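Local coordinates for protein glycosyl hydrolase (Bacteroides ovatus, PDB 3QC2) that is a glycosyl hydrolase-type protein, probably of five-bladed beta-propeller fold, whose exact function is not established, at residues Glu64-Tyr69 with Arg154-Trp159; Pro124-Ala127 with Leu133-Met136; Gly182-Glu187 with Gln193-Val198; Glu327-Phe332 with Trp336-Gly341. All coordinates share one frame; numbering follows the deposited sequence.

Interaction 1 of 4, residues Glu64-Tyr69 with Arg154-Trp159; sequences EIVVLY and RNLKDW
The indole of W159 is the flat group that meets strand residue L68, and the approach is oblique: L68 CD2 lies 3.8 Å from W159 CZ2, with CE2 and NE1 slightly farther off. Of the L68 side chain, only this methyl comes within 4.2 Å of the indole. F105 packs edge-to-face with the same indole. The ring N-H turns back to its own loop, where W159 NE1 gives L156 O a weak hydrogen bond, bent to 134° at the hydrogen. A second flat group, the amide of N155, braces this loop. N155 OD1 takes D158 N in the carbonyl plane on a lone pair at 2.9 Å, and receives K157 N from above that plane at 2.8 Å, which makes an Asx turn. N155 ND2 then donates nearly within its amide plane to D158 OD2, meeting the carboxylate from above.

Both ends of the N155 amide are engaged within the loop, which probably helps to place L156. L156 and V66 meet end on: L156 CD1 is 3.7 Å from V66 CG1 and equally near its CB. The L156 torsion, with CG anti to the carbonyl carbon (chi1 -62°), sends the branch that way. The interface is small, 161 Å², and its side-chain contacts are apolar.

K157 turns to E100 in a salt bridge and to Y88 in a cation-pi contact. Strand 64-72 lies between strands 52-61 and 84-91, and the loop joins strands 146-153 and 160-164 of another four-stranded sheet; L156 thus wedges among T59, Y61, Y88 and Y134, between the two sheets.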
# COMPACT_ATOMS: atom_id res chain seq x y z
N GLU A 64 -16.04 -11.86 2.30
CA GLU A 64 -15.02 -11.79 3.37
C GLU A 64 -13.90 -10.88 2.99
O GLU A 64 -13.63 -10.68 1.80
CB GLU A 64 -14.44 -13.18 3.63
CG GLU A 64 -15.40 -14.16 4.25
CD GLU A 64 -14.77 -15.53 4.52
OE1 GLU A 64 -13.66 -15.80 3.98
OE2 GLU A 64 -15.38 -16.34 5.27
N ILE A 65 -13.23 -10.33 3.99
CA ILE A 65 -12.07 -9.48 3.76
C ILE A 65 -10.82 -10.35 3.72
O ILE A 65 -10.55 -11.08 4.67
CB ILE A 65 -11.89 -8.44 4.87
CG1 ILE A 65 -13.03 -7.43 4.85
CG2 ILE A 65 -10.51 -7.72 4.72
CD1 ILE A 65 -12.96 -6.39 5.94
N VAL A 66 -10.08 -10.30 2.61
CA VAL A 66 -8.83 -11.05 2.46
C VAL A 66 -7.65 -10.08 2.51
O VAL A 66 -7.68 -9.02 1.88
CB VAL A 66 -8.77 -11.84 1.14
CG1 VAL A 66 -7.37 -12.38 0.88
CG2 VAL A 66 -9.79 -12.98 1.14
N VAL A 67 -6.64 -10.44 3.28
CA VAL A 67 -5.45 -9.65 3.39
C VAL A 67 -4.24 -10.47 2.96
O VAL A 67 -4.12 -11.63 3.32
CB VAL A 67 -5.23 -9.15 4.86
CG1 VAL A 67 -3.77 -8.79 5.11
CG2 VAL A 67 -6.16 -7.97 5.19
N LEU A 68 -3.39 -9.86 2.14
CA LEU A 68 -2.10 -10.44 1.79
C LEU A 68 -1.07 -9.56 2.48
O LEU A 68 -0.98 -8.36 2.19
CB LEU A 68 -1.84 -10.50 0.29
CG LEU A 68 -2.38 -11.75 -0.40
CD1 LEU A 68 -3.86 -11.76 -0.41
CD2 LEU A 68 -1.84 -11.82 -1.82
N TYR A 69 -0.31 -10.16 3.40
CA TYR A 69 0.67 -9.41 4.18
C TYR A 69 2.10 -9.74 3.81
O TYR A 69 2.43 -10.90 3.53
CB TYR A 69 0.44 -9.65 5.68
CG TYR A 69 0.45 -11.12 6.13
CD1 TYR A 69 -0.71 -11.89 6.11
CD2 TYR A 69 1.62 -11.72 6.59
CE1 TYR A 69 -0.71 -13.24 6.53
CE2 TYR A 69 1.64 -13.06 7.01
CZ TYR A 69 0.47 -13.81 6.98
OH TYR A 69 0.48 -15.12 7.39
N ARG A 154 -7.67 -14.79 -9.72
CA ARG A 154 -9.13 -14.83 -9.57
C ARG A 154 -9.57 -15.38 -8.21
O ARG A 154 -10.72 -15.19 -7.83
CB ARG A 154 -9.78 -15.57 -10.74
CG ARG A 154 -9.65 -14.75 -12.02
CD ARG A 154 -10.38 -15.30 -13.21
NE ARG A 154 -10.18 -14.39 -14.35
CZ ARG A 154 -10.93 -13.30 -14.61
NH1 ARG A 154 -11.99 -12.97 -13.83
NH2 ARG A 154 -10.64 -12.54 -15.66
N ASN A 155 -8.65 -16.04 -7.49
CA ASN A 155 -8.94 -16.60 -6.15
C ASN A 155 -7.99 -16.08 -5.05
O ASN A 155 -8.04 -16.57 -3.92
CB ASN A 155 -8.90 -18.13 -6.19
CG ASN A 155 -7.50 -18.68 -6.44
OD1 ASN A 155 -6.52 -17.92 -6.50
ND2 ASN A 155 -7.40 -20.00 -6.58
N LEU A 156 -7.13 -15.12 -5.40
CA LEU A 156 -6.14 -14.51 -4.45
C LEU A 156 -5.06 -15.50 -3.90
O LEU A 156 -4.32 -15.15 -2.97
CB LEU A 156 -6.87 -13.79 -3.30
CG LEU A 156 -7.78 -12.61 -3.71
CD1 LEU A 156 -8.67 -12.19 -2.56
CD2 LEU A 156 -6.96 -11.40 -4.22
N LYS A 157 -4.98 -16.71 -4.50
CA LYS A 157 -3.96 -17.73 -4.10
C LYS A 157 -3.06 -18.15 -5.27
O LYS A 157 -1.83 -18.23 -5.12
CB LYS A 157 -4.62 -18.97 -3.47
CG LYS A 157 -5.20 -18.73 -2.05
CD LYS A 157 -5.60 -20.07 -1.36
CE LYS A 157 -6.01 -19.84 0.10
NZ LYS A 157 -6.43 -21.10 0.81
N ASP A 158 -3.67 -18.41 -6.43
CA ASP A 158 -2.93 -18.81 -7.64
C ASP A 158 -2.68 -17.58 -8.49
O ASP A 158 -3.55 -17.15 -9.26
CB ASP A 158 -3.73 -19.85 -8.41
CG ASP A 158 -4.01 -21.09 -7.58
OD1 ASP A 158 -3.14 -21.49 -6.76
OD2 ASP A 158 -5.10 -21.68 -7.75
N TRP A 159 -1.48 -17.01 -8.36
CA TRP A 159 -1.11 -15.77 -9.06
C TRP A 159 -0.31 -15.98 -10.33
O TRP A 159 0.49 -16.92 -10.42
CB TRP A 159 -0.32 -14.87 -8.13
CG TRP A 159 -1.11 -14.42 -6.99
CD1 TRP A 159 -1.24 -15.04 -5.79
CD2 TRP A 159 -1.93 -13.24 -6.93
NE1 TRP A 159 -2.08 -14.31 -4.97
CE2 TRP A 159 -2.52 -13.21 -5.65
CE3 TRP A 159 -2.21 -12.21 -7.83
CZ2 TRP A 159 -3.38 -12.19 -5.25
CZ3 TRP A 159 -3.07 -11.20 -7.44
CH2 TRP A 159 -3.65 -11.19 -6.15

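Interaction 2 of 4, residues Pro124-Ala127 with Leu133-Met136; sequences PRIA and LYVM
I126 and M136, a selenomethionine, project from the same face of two antiparallel strands and cross each other at a slant. M136 leaves its strand fully extended, CG anti to the backbone N, until the bend at chi3 (-71°) swings its methyl across to I126: M136 CE is 3.6 Å from I126 CD1. P124 adds a neighbour on the same methyl, its CB being 3.9 Å from M136 CE. The other branch of I126 points to Y134, where CG2 meets the ring at its edge, 3.9 Å from CD2 and close to the ring plane. A127 and V135 face the other side of the sheet, opposite I126 and M136.

The backbone sets the pairing, A127 with V135 and I126 with M136. V135 N donates to A127 O at 2.8 Å in an almost perfectly straight bond (179°), and A127 N returns one to V135 O at 3.1 Å. Beside this pair, water 1 donates to R125 O and to V135 O, 2.8 Å from V135 O.

Y134 OH bonds to L60 O outside the hairpin. The chemistry is therefore divided: main-chain bonds set the register and a water ties R125 O to V135 O, while I126 and M136 pack toward L68. The R125 guanidinium is probably stabilised by the G251 and C250 carbonyls it donates to, with E327 a long, weak ion-pair partner.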
# COMPACT_ATOMS: atom_id res chain seq x y z
N PRO A 124 2.36 -5.17 -1.33
CA PRO A 124 1.32 -5.34 -2.30
C PRO A 124 0.13 -4.38 -2.12
O PRO A 124 -0.18 -3.93 -1.00
CB PRO A 124 0.84 -6.78 -2.04
CG PRO A 124 1.12 -7.01 -0.65
CD PRO A 124 2.39 -6.27 -0.36
N ARG A 125 -0.50 -4.08 -3.24
CA ARG A 125 -1.71 -3.30 -3.30
C ARG A 125 -2.60 -4.06 -4.29
O ARG A 125 -2.14 -4.42 -5.38
CB ARG A 125 -1.43 -1.89 -3.79
CG ARG A 125 -0.71 -1.03 -2.76
CD ARG A 125 -0.06 0.16 -3.38
NE ARG A 125 0.62 1.00 -2.39
CZ ARG A 125 1.80 0.73 -1.84
NH1 ARG A 125 2.47 -0.39 -2.14
NH2 ARG A 125 2.32 1.59 -0.97
N ILE A 126 -3.83 -4.35 -3.88
CA ILE A 126 -4.75 -5.12 -4.69
C ILE A 126 -6.06 -4.38 -4.98
O ILE A 126 -6.67 -3.81 -4.08
CB ILE A 126 -5.09 -6.49 -4.01
CG1 ILE A 126 -3.82 -7.36 -3.88
CG2 ILE A 126 -6.18 -7.24 -4.81
CD1 ILE A 126 -4.06 -8.73 -3.19
N ALA A 127 -6.45 -4.39 -6.25
CA ALA A 127 -7.70 -3.83 -6.70
C ALA A 127 -8.36 -4.91 -7.54
O ALA A 127 -7.67 -5.81 -8.06
CB ALA A 127 -7.47 -2.57 -7.50
N LEU A 133 -11.43 -9.99 -11.51
CA LEU A 133 -10.00 -10.18 -11.77
C LEU A 133 -9.24 -9.30 -10.78
O LEU A 133 -9.34 -8.08 -10.82
CB LEU A 133 -9.61 -9.80 -13.20
CG LEU A 133 -8.11 -10.01 -13.57
CD1 LEU A 133 -7.75 -11.49 -13.52
CD2 LEU A 133 -7.78 -9.44 -14.95
N TYR A 134 -8.50 -9.94 -9.87
CA TYR A 134 -7.70 -9.21 -8.89
C TYR A 134 -6.38 -8.85 -9.51
O TYR A 134 -5.71 -9.71 -10.12
CB TYR A 134 -7.51 -10.05 -7.62
CG TYR A 134 -8.80 -10.26 -6.89
CD1 TYR A 134 -9.60 -11.36 -7.17
CD2 TYR A 134 -9.24 -9.35 -5.94
CE1 TYR A 134 -10.81 -11.55 -6.50
CE2 TYR A 134 -10.46 -9.54 -5.27
CZ TYR A 134 -11.22 -10.65 -5.56
OH TYR A 134 -12.42 -10.84 -4.91
N VAL A 135 -6.01 -7.56 -9.39
CA VAL A 135 -4.77 -7.05 -9.94
C VAL A 135 -3.87 -6.57 -8.80
O VAL A 135 -4.25 -5.64 -8.04
CB VAL A 135 -5.02 -5.89 -10.92
CG1 VAL A 135 -3.70 -5.36 -11.51
CG2 VAL A 135 -5.97 -6.33 -12.04
N MSE A 136 -2.69 -7.18 -8.67
CA MSE A 136 -1.75 -6.82 -7.63
C MSE A 136 -0.59 -6.03 -8.15
O MSE A 136 0.08 -6.45 -9.08
CB MSE A 136 -1.20 -8.07 -6.96
CG MSE A 136 -0.00 -7.79 -6.03
SE MSE A 136 0.69 -9.39 -5.24
CE MSE A 136 -0.75 -9.72 -4.07
O HOH W 1 -3.56 -3.02 -7.31

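Interaction 3 of 4, residues Gly182-Glu187 with Gln193-Val198; sequences GSILTE and QVIKKV
K196 lies across the strand residue E187. Its CB packs 4.0 Å from E187 CB. CG, anti to the backbone N, moves outward alongside the E187 chain. CD comes nearest to the carboxylate among the carbons, 3.3 Å from E187 OE1, while also resting against E187 CB. After CE a turn at chi4 (59°) curls the tip back, and NZ closes a salt bridge with E187 OE1 at 3.1 Å, on the syn side and 29° out of the carboxylate plane. E187 is extended beyond CG, and the two chains cross at a slant with their aliphatic parts in contact. Y256 offers K196 a cation-pi partner as well, which would probably add to the stabilisation of the ammonium.

On the other side of the strand, Q193 NE2 donates to T186 OG1 at 2.8 Å, with the hydroxyl oxygen only slightly out of the amide plane. That oxygen also bonds to A254 O, tying the pair to strand 247-257. I184 and I195 meet through their CG2 methyls in the buried part; separately, L185 CD2 touches V198 CG1 at the far end of segment 193-198.

Main-chain bonds hold the register: E187 N to V194 O and V194 N to E187 O, both 2.8 Å, then K196 N to L185 O. With the short strand axes at 135°, this is a strongly twisted antiparallel beta hairpin, 182-189 with 192-198, in the multi-stranded sheet that also contains 201-206 and 247-257, as suits a beta-propeller.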
# COMPACT_ATOMS: atom_id res chain seq x y z
N GLY A 182 2.05 1.27 -6.30
CA GLY A 182 1.06 1.63 -7.32
C GLY A 182 -0.38 1.57 -6.81
O GLY A 182 -0.86 0.50 -6.40
N SER A 183 -1.08 2.71 -6.85
CA SER A 183 -2.48 2.81 -6.40
C SER A 183 -3.44 2.97 -7.58
O SER A 183 -3.68 4.08 -8.06
CB SER A 183 -2.64 3.99 -5.45
OG SER A 183 -1.80 3.83 -4.34
N ILE A 184 -4.02 1.86 -8.03
CA ILE A 184 -4.94 1.89 -9.17
C ILE A 184 -6.22 2.64 -8.81
O ILE A 184 -6.68 2.59 -7.66
CB ILE A 184 -5.30 0.46 -9.66
CG1 ILE A 184 -4.04 -0.26 -10.15
CG2 ILE A 184 -6.33 0.52 -10.79
CD1 ILE A 184 -4.29 -1.70 -10.56
N LEU A 185 -6.78 3.33 -9.79
CA LEU A 185 -8.01 4.09 -9.59
C LEU A 185 -9.20 3.15 -9.50
O LEU A 185 -9.36 2.26 -10.33
CB LEU A 185 -8.22 5.09 -10.72
CG LEU A 185 -9.41 6.04 -10.55
CD1 LEU A 185 -9.24 6.93 -9.31
CD2 LEU A 185 -9.55 6.87 -11.77
N THR A 186 -10.05 3.38 -8.50
CA THR A 186 -11.21 2.58 -8.26
C THR A 186 -12.41 3.45 -7.92
O THR A 186 -12.26 4.64 -7.66
CB THR A 186 -11.00 1.63 -7.05
OG1 THR A 186 -10.82 2.40 -5.86
CG2 THR A 186 -9.79 0.74 -7.28
N GLU A 187 -13.60 2.83 -7.94
CA GLU A 187 -14.85 3.49 -7.58
C GLU A 187 -15.79 2.48 -6.92
O GLU A 187 -15.78 1.30 -7.25
CB GLU A 187 -15.52 4.10 -8.81
CG GLU A 187 -16.85 4.86 -8.48
CD GLU A 187 -17.53 5.50 -9.68
OE1 GLU A 187 -17.18 5.15 -10.84
OE2 GLU A 187 -18.44 6.34 -9.46
N GLN A 193 -16.23 -1.87 -4.38
CA GLN A 193 -15.11 -1.07 -4.87
C GLN A 193 -14.44 -1.82 -6.01
O GLN A 193 -13.84 -2.88 -5.79
CB GLN A 193 -14.10 -0.79 -3.75
CG GLN A 193 -12.94 0.14 -4.18
CD GLN A 193 -11.94 0.41 -3.04
OE1 GLN A 193 -11.99 -0.22 -2.00
NE2 GLN A 193 -11.02 1.34 -3.27
N VAL A 194 -14.54 -1.26 -7.22
CA VAL A 194 -13.97 -1.87 -8.40
C VAL A 194 -13.07 -0.91 -9.20
O VAL A 194 -13.20 0.31 -9.10
CB VAL A 194 -15.09 -2.39 -9.37
CG1 VAL A 194 -15.95 -3.49 -8.68
CG2 VAL A 194 -15.97 -1.25 -9.85
N ILE A 195 -12.17 -1.50 -9.99
CA ILE A 195 -11.26 -0.75 -10.85
C ILE A 195 -12.09 0.06 -11.85
O ILE A 195 -12.95 -0.49 -12.53
CB ILE A 195 -10.28 -1.70 -11.61
CG1 ILE A 195 -9.31 -2.36 -10.61
CG2 ILE A 195 -9.50 -0.94 -12.65
CD1 ILE A 195 -8.43 -3.47 -11.23
N LYS A 196 -11.83 1.36 -11.91
CA LYS A 196 -12.57 2.26 -12.77
C LYS A 196 -11.72 2.83 -13.88
O LYS A 196 -10.55 3.19 -13.65
CB LYS A 196 -13.11 3.43 -11.94
CG LYS A 196 -13.83 4.52 -12.81
CD LYS A 196 -14.20 5.74 -12.04
CE LYS A 196 -14.91 6.76 -12.95
NZ LYS A 196 -16.15 6.20 -13.58
N LYS A 197 -12.31 2.95 -15.07
CA LYS A 197 -11.66 3.59 -16.20
C LYS A 197 -12.03 5.07 -16.26
O LYS A 197 -13.15 5.47 -15.89
CB LYS A 197 -12.08 2.96 -17.53
CG LYS A 197 -11.52 1.59 -17.84
CD LYS A 197 -11.89 1.22 -19.30
CE LYS A 197 -11.17 -0.01 -19.80
NZ LYS A 197 -11.48 -0.26 -21.26
N VAL A 198 -11.11 5.87 -16.75
CA VAL A 198 -11.32 7.29 -16.96
C VAL A 198 -10.71 7.64 -18.30
O VAL A 198 -9.58 7.20 -18.61
CB VAL A 198 -10.71 8.16 -15.82
CG1 VAL A 198 -9.28 7.80 -15.59
CG2 VAL A 198 -10.86 9.65 -16.15

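Interaction 4 of 4, residues Glu327-Phe332 with Trp336-Gly341; sequences EGMVYF and WYLYYG
W336 is gripped between Y331 and M329, a selenomethionine, and this sandwich is the tight part of the contact. Y331 CB stands over the six-membered ring, 3.7 Å from its centroid and only 9° off the normal, a CH-pi contact. Y331 CD1 lies over the same face of the indole, 3.5 Å from W336 CE2, and the phenol is canted by 37° to the five-membered ring, an oblique pairing. On the opposite face M329 CE reaches W336 CE3 at 3.6 Å, carried there by a fully extended side chain; the selenium is farther off and oblique, a Met-aromatic contact. Y331 is partly exposed, and a di(hydroxyethyl)ether molecule, probably from the crystallisation liquor, lies about 6 Å from the W336 side chain.

On the face of V330 and Y337 the side chains pack less closely. F332 CB is 4.0 Å from Y337 CD1, and V330 CG2 only grazes the Y339 ring, although F332 O comes to 3.4 Å from Y337 CE1 at the ring edge. Here the strand end admits solvent: water 2 sits at the edge of the Y337 ring, 2.8 Å from its OH, and holds F332 O by a weak bond.

At the far end the backbone carries a classic beta bulge: E327 N and G328 N both donate to Y339 O. Y339 N answers to G328 O at 2.7 Å.

F16 packs edge-to-face on W336, while V330, F332, Y337 and Y339 rest on I65 of strand 64-72. Strand 335-342 is the middle one of three, flanked by 324-332 and 346-352.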
# COMPACT_ATOMS: atom_id res chain seq x y z
N GLU A 327 -1.89 0.90 3.38
CA GLU A 327 -1.73 0.18 2.11
C GLU A 327 -2.95 -0.65 1.65
O GLU A 327 -3.10 -0.90 0.44
CB GLU A 327 -0.50 -0.71 2.26
CG GLU A 327 0.00 -1.38 1.01
CD GLU A 327 1.39 -2.02 1.22
OE1 GLU A 327 2.13 -1.54 2.09
OE2 GLU A 327 1.73 -2.97 0.52
N GLY A 328 -3.79 -1.08 2.60
CA GLY A 328 -5.00 -1.88 2.29
C GLY A 328 -6.24 -1.16 2.77
O GLY A 328 -6.21 -0.46 3.80
N MSE A 329 -7.34 -1.33 2.04
CA MSE A 329 -8.58 -0.63 2.37
C MSE A 329 -9.78 -1.35 1.76
O MSE A 329 -9.79 -1.64 0.57
CB MSE A 329 -8.46 0.80 1.85
CG MSE A 329 -9.50 1.75 2.31
SE MSE A 329 -9.00 3.58 1.76
CE MSE A 329 -10.62 4.46 2.35
N VAL A 330 -10.80 -1.63 2.58
CA VAL A 330 -11.97 -2.36 2.11
C VAL A 330 -13.28 -1.78 2.62
O VAL A 330 -13.42 -1.51 3.81
CB VAL A 330 -11.92 -3.87 2.55
CG1 VAL A 330 -13.03 -4.64 1.88
CG2 VAL A 330 -10.56 -4.51 2.23
N TYR A 331 -14.24 -1.58 1.72
CA TYR A 331 -15.57 -1.12 2.09
C TYR A 331 -16.33 -2.40 2.38
O TYR A 331 -16.63 -3.18 1.48
CB TYR A 331 -16.21 -0.33 0.95
CG TYR A 331 -17.54 0.28 1.30
CD1 TYR A 331 -17.66 1.15 2.38
CD2 TYR A 331 -18.67 0.05 0.52
CE1 TYR A 331 -18.87 1.74 2.70
CE2 TYR A 331 -19.89 0.64 0.83
CZ TYR A 331 -19.98 1.48 1.92
OH TYR A 331 -21.18 2.07 2.24
N PHE A 332 -16.64 -2.61 3.66
CA PHE A 332 -17.26 -3.85 4.10
C PHE A 332 -18.33 -3.56 5.13
O PHE A 332 -18.07 -2.90 6.12
CB PHE A 332 -16.15 -4.74 4.70
CG PHE A 332 -16.61 -6.12 5.10
CD1 PHE A 332 -16.92 -7.09 4.12
CD2 PHE A 332 -16.67 -6.49 6.44
CE1 PHE A 332 -17.31 -8.36 4.49
CE2 PHE A 332 -17.06 -7.78 6.82
CZ PHE A 332 -17.38 -8.72 5.84
N TRP A 336 -15.52 1.53 6.33
CA TRP A 336 -14.21 1.42 5.68
C TRP A 336 -13.14 0.88 6.64
O TRP A 336 -12.88 1.45 7.71
CB TRP A 336 -13.77 2.77 5.12
CG TRP A 336 -14.51 3.22 3.89
CD1 TRP A 336 -15.57 4.07 3.83
CD2 TRP A 336 -14.21 2.86 2.55
NE1 TRP A 336 -15.96 4.26 2.54
CE2 TRP A 336 -15.14 3.52 1.72
CE3 TRP A 336 -13.25 2.03 1.95
CZ2 TRP A 336 -15.14 3.39 0.33
CZ3 TRP A 336 -13.25 1.90 0.56
CH2 TRP A 336 -14.18 2.58 -0.23
N TYR A 337 -12.50 -0.21 6.22
CA TYR A 337 -11.45 -0.86 6.99
C TYR A 337 -10.08 -0.53 6.40
O TYR A 337 -9.78 -0.91 5.28
CB TYR A 337 -11.70 -2.37 7.01
CG TYR A 337 -12.93 -2.72 7.82
CD1 TYR A 337 -14.21 -2.48 7.33
CD2 TYR A 337 -12.81 -3.27 9.09
CE1 TYR A 337 -15.33 -2.78 8.07
CE2 TYR A 337 -13.93 -3.57 9.85
CZ TYR A 337 -15.18 -3.33 9.33
OH TYR A 337 -16.29 -3.62 10.07
N LEU A 338 -9.26 0.18 7.17
CA LEU A 338 -7.92 0.59 6.73
C LEU A 338 -6.88 -0.33 7.34
O LEU A 338 -6.80 -0.44 8.57
CB LEU A 338 -7.64 2.03 7.17
CG LEU A 338 -6.33 2.66 6.69
CD1 LEU A 338 -6.28 2.70 5.16
CD2 LEU A 338 -6.17 4.05 7.26
N TYR A 339 -6.09 -0.98 6.49
CA TYR A 339 -5.05 -1.91 6.93
C TYR A 339 -3.70 -1.30 6.68
O TYR A 339 -3.44 -0.81 5.59
CB TYR A 339 -5.21 -3.26 6.25
CG TYR A 339 -6.49 -3.90 6.63
CD1 TYR A 339 -6.61 -4.60 7.82
CD2 TYR A 339 -7.61 -3.75 5.84
CE1 TYR A 339 -7.83 -5.17 8.19
CE2 TYR A 339 -8.82 -4.31 6.19
CZ TYR A 339 -8.93 -5.02 7.37
OH TYR A 339 -10.14 -5.57 7.70
N TYR A 340 -2.84 -1.35 7.69
CA TYR A 340 -1.53 -0.70 7.62
C TYR A 340 -0.43 -1.44 8.36
O TYR A 340 -0.70 -2.26 9.23
CB TYR A 340 -1.65 0.72 8.19
CG TYR A 340 -2.15 0.77 9.62
CD1 TYR A 340 -3.51 0.64 9.92
CD2 TYR A 340 -1.27 0.97 10.68
CE1 TYR A 340 -3.99 0.69 11.25
CE2 TYR A 340 -1.73 1.02 12.01
CZ TYR A 340 -3.10 0.89 12.28
OH TYR A 340 -3.56 0.95 13.58
N GLY A 341 0.81 -1.12 8.00
CA GLY A 341 1.98 -1.70 8.64
C GLY A 341 2.34 -0.91 9.88
O GLY A 341 2.28 0.32 9.87
O HOH W 2 -18.93 -2.86 9.36

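Overall arrangement
The contacts are spread over four sheets, interaction 1 spanning the first two and interaction 2 within the second; in sequence interaction 2 falls within the span bridged by interaction 1, with 3 and 4 following. Interactions 1 and 2, centres 9 Å apart, touch through L68 and M136. Interactions 2 and 3 (10 Å) meet where V135 packs on I184 and I195. I65 links interaction 1 to interaction 4 (14 Å), which also meets interaction 2 (13 Å) where P124 and R125 approach E327, and interaction 3 (15 Å) where Q193 approaches W336. Only interactions 1 and 3 do not touch. Three are hairpins within single sheets; interaction 1 alone joins two, consistent with neighbouring propeller blades.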